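Local coordinates for lipoprotein (Bacillus anthracis, PDB 4JG9) that is a putative lipoprotein that may bind lipid, though the structure alone does not show its function, at the interface of chains A and B. Numbering follows the deposited sequence. Chains: chain A/B, Lipoprotein.

The interface of chains A and B. Residues chain A 41-44; chain B 121, 126-128.
A:Ser43 and B:Ser126 meet in a loop-to-loop patch of a two-fold symmetric homodimer interface. The patch, repeated with the chains exchanged, helps hold the two copies together in the deposited assembly; this dimer may or may not form in the cell. The backbone N of A:Ser43 donates a hydrogen bond to the carbonyl O of B:Ser126, 2.8 Å away. The bond is fairly straight, 154° at the hydrogen, and the donor lies slightly off the carbonyl plane. Beside it, the A:Ser43 hydroxyl packs close to CB of B:Ser126. The hydroxyl of B:Ser126 points instead at the rim of the A:Phe44 ring, where OG lies in the ring plane, 3.5 Å from CE2. A chi1 of 60° tucks this OG in over its own backbone and aims it at that edge. The carboxylate of B:Glu127 reaches the same ring edge, with OE2 3.9 Å from CZ of A:Phe44. Ring and carboxylate planes are turned 71° apart. The stretched-out outer chain of B:Glu127 carries the carboxylate there, while CG, nearer the backbone, packs 4.0 Å from CB of A:Pro42. Within chain A, A:Pro42 CB also covers one face of the A:Phe44 ring near its rim, which should limit movement of the ring. Farther along, CD of B:Pro128 rests 3.7 Å from the carbonyl carbon of A:Ala41. B:Phe121 makes a looser contact, with CZ 4.1 Å from A:Ala41 O. Within chain B, CA of B:Pro128 lies over one face of this ring, toward its rim, and B:Ser126 O sits at its edge, in plane. The chain A residues form a loop near the modelled N-terminus, just ahead of the 3-10 helix 47-50. The chain B residues lie in the loop between strands 117-118 and 131-132.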
loop_
_atom_site.group_PDB
_atom_site.type_symbol
_atom_site.label_atom_id
_atom_site.label_comp_id
_atom_site.label_asym_id
_atom_site.label_seq_id
_atom_site.Cartn_x
_atom_site.Cartn_y
_atom_site.Cartn_z
ATOM N N ALA A 41 -6.257 -1.211 3.855
ATOM C CA ALA A 41 -5.198 -1.518 4.794
ATOM C C ALA A 41 -5.169 -3.035 4.953
ATOM O O ALA A 41 -6.117 -3.716 4.571
ATOM C CB ALA A 41 -5.466 -0.838 6.127
ATOM N N PRO A 42 -4.072 -3.575 5.494
ATOM C CA PRO A 42 -4.056 -5.021 5.742
ATOM C C PRO A 42 -5.163 -5.413 6.715
ATOM O O PRO A 42 -5.529 -4.624 7.581
ATOM C CB PRO A 42 -2.673 -5.250 6.376
ATOM C CG PRO A 42 -1.830 -4.127 5.828
ATOM C CD PRO A 42 -2.765 -2.944 5.738
ATOM N N SER A 43 -5.692 -6.623 6.581
ATOM C CA SER A 43 -6.798 -7.042 7.440
ATOM C C SER A 43 -6.418 -7.144 8.915
ATOM O O SER A 43 -7.295 -7.143 9.773
ATOM C CB SER A 43 -7.361 -8.372 6.968
ATOM O OG SER A 43 -6.416 -9.396 7.196
ATOM N N PHE A 44 -5.125 -7.260 9.209
ATOM C CA PHE A 44 -4.680 -7.353 10.604
ATOM C C PHE A 44 -4.500 -5.990 11.238
ATOM O O PHE A 44 -4.172 -5.890 12.420
ATOM C CB PHE A 44 -3.412 -8.216 10.766
ATOM C CG PHE A 44 -2.273 -7.822 9.860
ATOM C CD1 PHE A 44 -1.368 -6.835 10.240
ATOM C CD2 PHE A 44 -2.102 -8.451 8.626
ATOM C CE1 PHE A 44 -0.293 -6.473 9.401
ATOM C CE2 PHE A 44 -1.044 -8.105 7.785
ATOM C CZ PHE A 44 -0.131 -7.114 8.173
ATOM N N PHE B 121 -6.182 -7.752 -3.662
ATOM C CA PHE B 121 -6.131 -8.690 -2.553
ATOM C C PHE B 121 -6.032 -10.051 -3.196
ATOM O O PHE B 121 -7.017 -10.745 -3.366
ATOM C CB PHE B 121 -7.379 -8.609 -1.686
ATOM C CG PHE B 121 -7.378 -7.461 -0.728
ATOM C CD1 PHE B 121 -8.033 -6.291 -1.035
ATOM C CD2 PHE B 121 -6.722 -7.553 0.477
ATOM C CE1 PHE B 121 -8.037 -5.235 -0.157
ATOM C CE2 PHE B 121 -6.721 -6.501 1.363
ATOM C CZ PHE B 121 -7.379 -5.339 1.045
ATOM N N SER B 126 -3.792 -10.990 3.023
ATOM C CA SER B 126 -4.389 -10.083 3.994
ATOM C C SER B 126 -4.007 -8.638 3.642
ATOM O O SER B 126 -4.548 -7.686 4.208
ATOM C CB SER B 126 -3.931 -10.433 5.399
ATOM O OG SER B 126 -2.526 -10.319 5.458
ATOM N N GLU B 127 -3.054 -8.489 2.720
ATOM C CA GLU B 127 -2.546 -7.178 2.332
ATOM C C GLU B 127 -2.968 -6.741 0.933
ATOM O O GLU B 127 -2.893 -7.507 -0.025
ATOM C CB GLU B 127 -1.017 -7.151 2.409
ATOM C CG GLU B 127 -0.443 -7.333 3.834
ATOM C CD GLU B 127 1.055 -7.613 3.831
ATOM O OE1 GLU B 127 1.726 -7.224 2.848
ATOM O OE2 GLU B 127 1.566 -8.195 4.817
ATOM N N PRO B 128 -3.380 -5.483 0.805
ATOM C CA PRO B 128 -3.682 -4.914 -0.506
ATOM C C PRO B 128 -2.396 -4.576 -1.267
ATOM O O PRO B 128 -1.473 -3.973 -0.694
ATOM C CB PRO B 128 -4.452 -3.640 -0.159
ATOM C CG PRO B 128 -3.987 -3.267 1.204
ATOM C CD PRO B 128 -3.612 -4.533 1.906
#